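Long-range contacts in DUF3248 domain-containing protein (Thermus thermophilus, PDB 2E6X), which is of unknown function but belongs to the DUF3248 family and is found in an assembly of two copies of the chain: residues D24-R29 against G60-E65; M17-D22 against L46-A51; Q11-R16 against V30-A35. One frame throughout, in Å; residues are numbered along the deposited sequence.

Contact 1 of 3, residues D24-R29 against G60-E65; sequences DVLVVR and GRVRVE
The most prominent bump is the head of Glu65, which leans across and fills the hollow between Val27 and Arg29. Its CG stands anti to the carbonyl carbon (chi1 -63°) and the chain runs on extended, laying OE2 3.4 Å from CG1 of Val27. Glu65 OE1 takes the N-H of Arg29 NE at 3.1 Å; the oxygen lies near the guanidinium plane, but the nitrogen sits above the carboxylate plane. Glu65 OE2 has a weak bond from Arg63 NE at 3.3 Å, so the acid lies between two arginines, which would favour its ionised form. An alanine here would remove both salt bridges and would probably leave Val27 less covered.

The other face is apolar. CG1 of Val62 lies alongside Leu26, 4.1 Å from Leu26 CD2, and is looser against Val28, whose CB meets Val64 CG2 at 4.2 Å. Between the faces run four parallel-strand bonds, Leu26 N to Arg61 O, Arg63 N to Leu26 O, Val28 N to Arg63 O and Glu65 N to Val28 O, the last only 2.6 Å. At the loop end the Arg61 chain, extended to NE, crosses Asp24 obliquely, CD 3.6 Å from Asp24 O, and a water joins that oxygen to Arg61 NH1. Their charged ends come near without bonding; Asp24 has a salt bridge with Arg55, Arg61 one with Glu59.

Helix 50-58 brings Val57 against Leu26, strand 13-19 sets Trp15 against Val28, and Val57 of the second subunit packs on Val64. Across the sheet, the loop at Leu45 covers Val27 and Arg29, whose NH2 bonds to Pro43 O.

Contact 2 of 3, residues M17-D22 against L46-A51; sequences MGRAED and LNLPEA
Two backbone hydrogen bonds make the join. Arg19 N gives its hydrogen to Leu46 O at 2.7 Å, on a lone pair of that carbonyl, and Leu46 N returns a bond to Arg19 O at 2.8 Å that is almost straight (174° at the hydrogen). Together they form one antiparallel hydrogen-bonded pair. Gly18 suits the place: a CB on it would run into Leu46 O.

Arg19 spends its side-chain hydrogen bonds within 17-22. Its chain leaves the backbone with CG anti to N, then bends at chi3 (82°), so that the guanidinium comes round side-on to the carbonyl of Ala20. NE and NH2 both grip that single oxygen, NE at 2.9 Å from Ala20 O, which fixes the rotation of the guanidinium, with the carbonyl oxygen near its plane.

Van der Waals contacts fill in around the bonds. Leu46 lies alongside Arg19 and puts CD1 over one face of the guanidinium, 4.0 Å from Arg19 NH2. Glu21 crosses Leu46 at about a right angle, its CG 3.8 Å from Leu46 CG. Leu48 has its CG in the crowded position between N and the carbonyl carbon (chi1 74°); its two methyls then reach neighbouring residues of the strand, CD1 4.0 Å from Arg19 CB and CD2 4.2 Å from Gly18 CA.

One water is held by Asn47 OD1 and more weakly by Met17 O. In the assembly, Leu48 N donates to Glu2 OE2 of the second subunit, while Leu48 packs on Met53 and Leu56 of helix 50-58 in its own chain.

The arrangement is an isolated beta bridge, laid along the outer edge of strand 13-19 just ahead of helix 50-58, whose N-cap position is Pro49.

Contact 3 of 3, residues Q11-R16 against V30-A35; sequences QHLVWR and VGLASA
CG2 of Val30 rests over the six-membered ring of Trp15, 3.6 Å from its centroid and 10° off the ring normal, a CH-pi contact. Val30 puts CG2 anti to its backbone N, while CG1 takes the crowded position between N and the carbonyl carbon; the indole stands at chi2 88°, turned to receive the methyl on its face. Leu13 and Leu32 cross obliquely and touch at their CD2 methyls, 3.9 Å apart. On the face opposite Trp15 and Val30, Val14 presses its CG2 to 3.3 Å from Ala33 CA, tighter than usual packing.

Between the two faces run the backbone bonds. Val14 N meets Gly31 O at 2.7 Å, nearly along the C=O axis, and the return bond from Gly31 N to Val14 O is longer, 3.2 Å. As the strand gives way to a 3-10 turn, Ala33 N reaches His12 O at 2.8 Å, though bent. A water bonds to His12 N and, weakly, to Ala33 N.

Met17 of the second subunit packs on Trp15, and its Met53 on Leu13. The chemistry implies a hairpin held by its backbone bonds and by the Val30 methyl on Trp15, with Trp15 and Leu13 contributing to the subunit interface.

In the fold
From helix 2-8 the chain enters strand 13-19. Contact 3 is the first to close, at residues 30-35, bringing strand 26-32 back antiparallel as a hairpin. Contact 2 closes next, when 46-51 returns to the outer edge of the first strand. Contact 1 closes last, as strand 62-66 settles parallel to strand 26-32 after helices 36-41 and 50-58, a beta-alpha-beta crossover. All three cross one another along the sequence. Contacts 1 and 3 share strand 26-32 and meet through backbone pairs, as contacts 1 and 2 also do, while the centres of contacts 2 and 3 lie about 20 Å apart, on opposite sides of the chain's centre. Each contact also touches the second subunit.

Contact 1 of 3, residues D24-R29 against G60-E65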
loop_
_atom_site.group_PDB
_atom_site.type_symbol
_atom_site.label_atom_id
_atom_site.label_comp_id
_atom_site.label_asym_id
_atom_site.label_seq_id
_atom_site.Cartn_x
_atom_site.Cartn_y
_atom_site.Cartn_z
ATOM N N ASP A 24 6.224 15.188 7.618
ATOM C CA ASP A 24 7.117 14.106 7.280
ATOM C C ASP A 24 6.371 12.769 7.417
ATOM O O ASP A 24 6.668 11.975 8.289
ATOM C CB ASP A 24 8.319 14.185 8.216
ATOM C CG ASP A 24 9.427 13.261 7.800
ATOM O OD1 ASP A 24 9.705 13.213 6.599
ATOM O OD2 ASP A 24 9.998 12.582 8.662
ATOM N N VAL A 25 5.404 12.531 6.536
ATOM C CA VAL A 25 4.603 11.310 6.591
ATOM C C VAL A 25 4.394 10.690 5.197
ATOM O O VAL A 25 4.068 11.408 4.236
ATOM C CB VAL A 25 3.241 11.632 7.201
ATOM C CG1 VAL A 25 2.345 10.414 7.157
ATOM C CG2 VAL A 25 3.415 12.097 8.683
ATOM N N LEU A 26 4.571 9.370 5.104
ATOM C CA LEU A 26 4.337 8.670 3.843
ATOM C C LEU A 26 2.832 8.399 3.766
ATOM O O LEU A 26 2.257 7.829 4.690
ATOM C CB LEU A 26 5.080 7.325 3.773
ATOM C CG LEU A 26 4.626 6.517 2.529
ATOM C CD1 LEU A 26 5.277 7.153 1.258
ATOM C CD2 LEU A 26 5.030 5.043 2.656
ATOM N N VAL A 27 2.199 8.825 2.674
ATOM C CA VAL A 27 0.769 8.587 2.528
ATOM C C VAL A 27 0.517 7.504 1.470
ATOM O O VAL A 27 1.121 7.496 0.385
ATOM C CB VAL A 27 0.015 9.900 2.131
ATOM C CG1 VAL A 27 -1.449 9.625 1.857
ATOM C CG2 VAL A 27 0.175 10.976 3.267
ATOM N N VAL A 28 -0.297 6.529 1.825
ATOM C CA VAL A 28 -0.686 5.512 0.857
ATOM C C VAL A 28 -2.177 5.679 0.642
ATOM O O VAL A 28 -2.978 5.709 1.617
ATOM C CB VAL A 28 -0.361 4.119 1.368
ATOM C CG1 VAL A 28 -1.031 3.047 0.486
ATOM C CG2 VAL A 28 1.176 3.966 1.353
ATOM N N ARG A 29 -2.566 5.867 -0.611
ATOM C CA ARG A 29 -3.993 5.995 -0.883
ATOM C C ARG A 29 -4.434 4.758 -1.638
ATOM O O ARG A 29 -3.740 4.320 -2.567
ATOM C CB ARG A 29 -4.296 7.260 -1.698
ATOM C CG ARG A 29 -3.979 8.497 -0.939
ATOM C CD ARG A 29 -4.117 9.724 -1.807
ATOM N NE ARG A 29 -3.973 10.925 -0.979
ATOM C CZ ARG A 29 -3.793 12.136 -1.470
ATOM N NH1 ARG A 29 -3.739 12.303 -2.797
ATOM N NH2 ARG A 29 -3.630 13.169 -0.638
ATOM N N GLY A 60 7.219 3.935 11.229
ATOM C CA GLY A 60 5.792 3.989 11.466
ATOM C C GLY A 60 5.121 5.300 11.061
ATOM O O GLY A 60 3.930 5.516 11.378
ATOM N N ARG A 61 5.839 6.171 10.347
ATOM C CA ARG A 61 5.261 7.471 9.884
ATOM C C ARG A 61 4.541 7.272 8.540
ATOM O O ARG A 61 5.030 7.721 7.483
ATOM C CB ARG A 61 6.363 8.523 9.665
ATOM C CG ARG A 61 7.080 8.970 10.937
ATOM C CD ARG A 61 8.295 9.808 10.588
ATOM N NE ARG A 61 9.237 9.889 11.695
ATOM C CZ ARG A 61 8.969 10.510 12.838
ATOM N NH1 ARG A 61 7.782 11.100 13.010
ATOM N NH2 ARG A 61 9.875 10.545 13.814
ATOM N N VAL A 62 3.403 6.584 8.577
ATOM C CA VAL A 62 2.635 6.249 7.371
ATOM C C VAL A 62 1.138 6.354 7.693
ATOM O O VAL A 62 0.701 5.993 8.785
ATOM C CB VAL A 62 2.810 4.779 6.959
ATOM C CG1 VAL A 62 2.220 4.559 5.556
ATOM C CG2 VAL A 62 4.232 4.387 6.993
ATOM N N ARG A 63 0.383 6.847 6.726
ATOM C CA ARG A 63 -1.033 6.992 6.859
ATOM C C ARG A 63 -1.648 6.353 5.620
ATOM O O ARG A 63 -1.335 6.731 4.491
ATOM C CB ARG A 63 -1.436 8.448 6.931
ATOM C CG ARG A 63 -2.979 8.630 6.947
ATOM C CD ARG A 63 -3.376 10.071 7.264
ATOM N NE ARG A 63 -4.823 10.267 7.080
ATOM C CZ ARG A 63 -5.722 9.954 8.007
ATOM N NH1 ARG A 63 -5.340 9.431 9.190
ATOM N NH2 ARG A 63 -7.003 10.197 7.778
ATOM N N VAL A 64 -2.485 5.369 5.835
ATOM C CA VAL A 64 -3.152 4.715 4.697
ATOM C C VAL A 64 -4.539 5.349 4.581
ATOM O O VAL A 64 -5.269 5.478 5.573
ATOM C CB VAL A 64 -3.260 3.216 4.898
ATOM C CG1 VAL A 64 -4.027 2.544 3.653
ATOM C CG2 VAL A 64 -1.840 2.661 5.024
ATOM N N GLU A 65 -4.899 5.724 3.367
ATOM C CA GLU A 65 -6.154 6.447 3.126
ATOM C C GLU A 65 -7.076 5.770 2.137
ATOM O O GLU A 65 -6.632 5.382 1.052
ATOM C CB GLU A 65 -5.798 7.879 2.618
ATOM C CG GLU A 65 -5.028 8.699 3.654
ATOM C CD GLU A 65 -4.556 10.055 3.138
ATOM O OE1 GLU A 65 -4.877 10.438 1.972
ATOM O OE2 GLU A 65 -3.854 10.751 3.911
HETATM O O HOH W 1 5.980 12.119 10.988
#

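Contact 2 of 3, residues M17-D22 against L46-A51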
loop_
_atom_site.group_PDB
_atom_site.type_symbol
_atom_site.label_atom_id
_atom_site.label_comp_id
_atom_site.label_asym_id
_atom_site.label_seq_id
_atom_site.Cartn_x
_atom_site.Cartn_y
_atom_site.Cartn_z
HETATM N N MSE A 17 1.009 6.641 -3.864
HETATM C CA MSE A 17 1.736 6.966 -2.647
HETATM C C MSE A 17 2.685 8.114 -2.864
HETATM O O MSE A 17 3.030 8.436 -3.993
HETATM C CB MSE A 17 2.524 5.770 -2.193
HETATM C CG MSE A 17 3.369 5.269 -3.312
HETATM SE SE MSE A 17 4.041 3.601 -2.849
HETATM C CE MSE A 17 4.686 3.979 -1.051
ATOM N N GLY A 18 3.126 8.695 -1.751
ATOM C CA GLY A 18 4.037 9.816 -1.801
ATOM C C GLY A 18 4.019 10.508 -0.448
ATOM O O GLY A 18 3.223 10.178 0.461
ATOM N N ARG A 19 4.909 11.469 -0.284
ATOM C CA ARG A 19 4.956 12.145 0.987
ATOM C C ARG A 19 3.922 13.251 1.078
ATOM O O ARG A 19 3.597 13.897 0.088
ATOM C CB ARG A 19 6.357 12.729 1.252
ATOM C CG ARG A 19 6.665 12.885 2.753
ATOM C CD ARG A 19 7.795 13.914 2.998
ATOM N NE ARG A 19 7.191 15.230 2.962
ATOM C CZ ARG A 19 7.824 16.372 2.728
ATOM N NH1 ARG A 19 9.149 16.389 2.505
ATOM N NH2 ARG A 19 7.105 17.505 2.678
ATOM N N ALA A 20 3.371 13.445 2.276
ATOM C CA ALA A 20 2.413 14.530 2.488
ATOM C C ALA A 20 3.219 15.820 2.233
ATOM O O ALA A 20 4.412 15.871 2.533
ATOM C CB ALA A 20 1.951 14.507 3.923
ATOM N N GLU A 21 2.584 16.857 1.697
ATOM C CA GLU A 21 3.289 18.117 1.425
ATOM C C GLU A 21 3.762 18.926 2.608
ATOM O O GLU A 21 4.750 19.652 2.500
ATOM C CB GLU A 21 2.439 19.064 0.571
ATOM C CG GLU A 21 2.791 19.000 -0.894
ATOM C CD GLU A 21 2.391 20.260 -1.633
ATOM O OE1 GLU A 21 1.178 20.572 -1.641
ATOM O OE2 GLU A 21 3.292 20.938 -2.195
ATOM N N ASP A 22 3.061 18.818 3.726
ATOM C CA ASP A 22 3.383 19.610 4.903
ATOM C C ASP A 22 3.823 18.843 6.168
ATOM O O ASP A 22 3.984 19.444 7.230
ATOM C CB ASP A 22 2.176 20.520 5.219
ATOM C CG ASP A 22 0.871 19.729 5.452
ATOM O OD1 ASP A 22 0.860 18.475 5.285
ATOM O OD2 ASP A 22 -0.150 20.372 5.793
ATOM N N LEU A 46 3.942 14.244 -2.641
ATOM C CA LEU A 46 5.255 14.429 -3.258
ATOM C C LEU A 46 6.055 13.156 -3.502
ATOM O O LEU A 46 6.102 12.243 -2.631
ATOM C CB LEU A 46 6.094 15.376 -2.392
ATOM C CG LEU A 46 5.625 16.841 -2.316
ATOM C CD1 LEU A 46 6.450 17.595 -1.289
ATOM C CD2 LEU A 46 5.748 17.499 -3.711
ATOM N N ASN A 47 6.710 13.095 -4.674
ATOM C CA ASN A 47 7.566 11.942 -4.976
ATOM C C ASN A 47 8.678 11.939 -3.941
ATOM O O ASN A 47 9.019 12.987 -3.376
ATOM C CB ASN A 47 8.241 12.057 -6.349
ATOM C CG ASN A 47 7.242 12.218 -7.472
ATOM O OD1 ASN A 47 6.233 11.511 -7.522
ATOM N ND2 ASN A 47 7.516 13.163 -8.377
ATOM N N LEU A 48 9.228 10.771 -3.655
ATOM C CA LEU A 48 10.352 10.754 -2.730
ATOM C C LEU A 48 11.199 9.522 -3.042
ATOM O O LEU A 48 10.702 8.546 -3.624
ATOM C CB LEU A 48 9.875 10.767 -1.255
ATOM C CG LEU A 48 9.288 9.450 -0.786
ATOM C CD1 LEU A 48 8.809 9.590 0.655
ATOM C CD2 LEU A 48 8.142 9.078 -1.654
ATOM N N PRO A 49 12.490 9.561 -2.678
ATOM C CA PRO A 49 13.377 8.421 -2.941
ATOM C C PRO A 49 12.863 7.175 -2.251
ATOM O O PRO A 49 12.207 7.261 -1.205
ATOM C CB PRO A 49 14.731 8.866 -2.351
ATOM C CG PRO A 49 14.672 10.388 -2.358
ATOM C CD PRO A 49 13.216 10.694 -2.054
ATOM N N GLU A 50 13.160 6.018 -2.834
ATOM C CA GLU A 50 12.737 4.762 -2.251
ATOM C C GLU A 50 13.312 4.584 -0.813
ATOM O O GLU A 50 12.661 4.006 0.077
ATOM C CB GLU A 50 13.174 3.607 -3.171
ATOM C CG GLU A 50 12.948 2.246 -2.578
ATOM C CD GLU A 50 14.092 1.757 -1.696
ATOM O OE1 GLU A 50 15.201 2.315 -1.756
ATOM O OE2 GLU A 50 13.881 0.778 -0.961
ATOM N N ALA A 51 14.522 5.091 -0.586
ATOM C CA ALA A 51 15.162 5.002 0.743
ATOM C C ALA A 51 14.403 5.790 1.800
ATOM O O ALA A 51 14.329 5.390 2.988
ATOM C CB ALA A 51 16.601 5.511 0.661
HETATM O O HOH W 2 4.135 11.053 -5.787
#

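Contact 3 of 3, residues Q11-R16 against V30-A35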
loop_
_atom_site.group_PDB
_atom_site.type_symbol
_atom_site.label_atom_id
_atom_site.label_comp_id
_atom_site.label_asym_id
_atom_site.label_seq_id
_atom_site.Cartn_x
_atom_site.Cartn_y
_atom_site.Cartn_z
ATOM N N GLN A 11 -12.559 -7.187 -9.718
ATOM C CA GLN A 11 -12.234 -6.004 -8.915
ATOM C C GLN A 11 -10.734 -5.716 -8.993
ATOM O O GLN A 11 -9.901 -6.632 -9.108
ATOM C CB GLN A 11 -12.636 -6.210 -7.436
ATOM C CG GLN A 11 -14.151 -6.191 -7.177
ATOM C CD GLN A 11 -14.554 -6.612 -5.748
ATOM O OE1 GLN A 11 -15.649 -6.306 -5.297
ATOM N NE2 GLN A 11 -13.672 -7.321 -5.052
ATOM N N HIS A 12 -10.395 -4.440 -8.976
ATOM C CA HIS A 12 -9.003 -4.050 -9.025
ATOM C C HIS A 12 -8.913 -2.866 -8.108
ATOM O O HIS A 12 -9.828 -2.044 -8.073
ATOM C CB HIS A 12 -8.584 -3.665 -10.445
ATOM C CG HIS A 12 -8.657 -4.801 -11.429
ATOM N ND1 HIS A 12 -9.815 -5.136 -12.106
ATOM C CD2 HIS A 12 -7.723 -5.705 -11.814
ATOM C CE1 HIS A 12 -9.590 -6.198 -12.859
ATOM N NE2 HIS A 12 -8.330 -6.564 -12.700
ATOM N N LEU A 13 -7.833 -2.810 -7.339
ATOM C CA LEU A 13 -7.581 -1.723 -6.390
ATOM C C LEU A 13 -6.554 -0.765 -6.986
ATOM O O LEU A 13 -5.617 -1.194 -7.661
ATOM C CB LEU A 13 -7.025 -2.300 -5.082
ATOM C CG LEU A 13 -7.896 -3.314 -4.347
ATOM C CD1 LEU A 13 -7.165 -3.743 -3.106
ATOM C CD2 LEU A 13 -9.235 -2.696 -3.973
ATOM N N VAL A 14 -6.734 0.527 -6.744
ATOM C CA VAL A 14 -5.804 1.526 -7.251
ATOM C C VAL A 14 -4.948 1.949 -6.079
ATOM O O VAL A 14 -5.462 2.163 -4.977
ATOM C CB VAL A 14 -6.526 2.766 -7.789
ATOM C CG1 VAL A 14 -5.530 3.682 -8.532
ATOM C CG2 VAL A 14 -7.670 2.336 -8.698
ATOM N N TRP A 15 -3.647 2.039 -6.319
ATOM C CA TRP A 15 -2.689 2.440 -5.304
ATOM C C TRP A 15 -1.889 3.654 -5.740
ATOM O O TRP A 15 -1.428 3.717 -6.888
ATOM C CB TRP A 15 -1.688 1.322 -5.024
ATOM C CG TRP A 15 -2.278 0.125 -4.404
ATOM C CD1 TRP A 15 -2.838 -0.949 -5.047
ATOM C CD2 TRP A 15 -2.428 -0.119 -3.005
ATOM N NE1 TRP A 15 -3.332 -1.843 -4.126
ATOM C CE2 TRP A 15 -3.095 -1.357 -2.866
ATOM C CE3 TRP A 15 -2.071 0.591 -1.851
ATOM C CZ2 TRP A 15 -3.405 -1.901 -1.620
ATOM C CZ3 TRP A 15 -2.386 0.042 -0.605
ATOM C CH2 TRP A 15 -3.047 -1.191 -0.504
ATOM N N ARG A 16 -1.727 4.621 -4.824
ATOM C CA ARG A 16 -0.929 5.821 -5.073
ATOM C C ARG A 16 -0.208 6.126 -3.772
ATOM O O ARG A 16 -0.748 5.899 -2.681
ATOM C CB ARG A 16 -1.801 7.029 -5.447
ATOM C CG ARG A 16 -2.571 6.912 -6.794
ATOM C CD ARG A 16 -1.651 6.936 -8.011
ATOM N NE ARG A 16 -2.439 6.966 -9.251
ATOM C CZ ARG A 16 -2.868 5.887 -9.902
ATOM N NH1 ARG A 16 -2.573 4.673 -9.448
ATOM N NH2 ARG A 16 -3.627 6.033 -10.992
ATOM N N VAL A 30 -5.572 4.201 -1.234
ATOM C CA VAL A 30 -6.106 3.001 -1.880
ATOM C C VAL A 30 -7.628 3.056 -2.088
ATOM O O VAL A 30 -8.375 3.582 -1.252
ATOM C CB VAL A 30 -5.755 1.737 -1.064
ATOM C CG1 VAL A 30 -6.459 1.765 0.311
ATOM C CG2 VAL A 30 -6.187 0.503 -1.830
ATOM N N GLY A 31 -8.086 2.515 -3.207
ATOM C CA GLY A 31 -9.509 2.517 -3.491
ATOM C C GLY A 31 -9.803 1.584 -4.658
ATOM O O GLY A 31 -8.875 1.031 -5.254
ATOM N N LEU A 32 -11.078 1.391 -4.966
ATOM C CA LEU A 32 -11.439 0.554 -6.108
ATOM C C LEU A 32 -11.072 1.278 -7.382
ATOM O O LEU A 32 -10.960 2.509 -7.392
ATOM C CB LEU A 32 -12.938 0.278 -6.135
ATOM C CG LEU A 32 -13.475 -0.715 -5.112
ATOM C CD1 LEU A 32 -14.978 -0.775 -5.233
ATOM C CD2 LEU A 32 -12.839 -2.089 -5.349
ATOM N N ALA A 33 -10.929 0.525 -8.470
ATOM C CA ALA A 33 -10.594 1.124 -9.767
ATOM C C ALA A 33 -11.623 2.190 -10.178
ATOM O O ALA A 33 -11.282 3.171 -10.824
ATOM C CB ALA A 33 -10.507 0.041 -10.856
ATOM N N SER A 34 -12.879 1.997 -9.802
ATOM C CA SER A 34 -13.928 2.944 -10.152
ATOM C C SER A 34 -13.757 4.313 -9.477
ATOM O O SER A 34 -14.402 5.287 -9.871
ATOM C CB SER A 34 -15.297 2.342 -9.815
ATOM O OG SER A 34 -15.332 1.878 -8.482
ATOM N N ALA A 35 -12.883 4.376 -8.466
ATOM C CA ALA A 35 -12.609 5.615 -7.731
ATOM C C ALA A 35 -11.407 6.398 -8.286
ATOM O O ALA A 35 -11.043 7.435 -7.759
ATOM C CB ALA A 35 -12.358 5.300 -6.256
HETATM O O HOH W 3 -12.616 -2.139 -9.681
#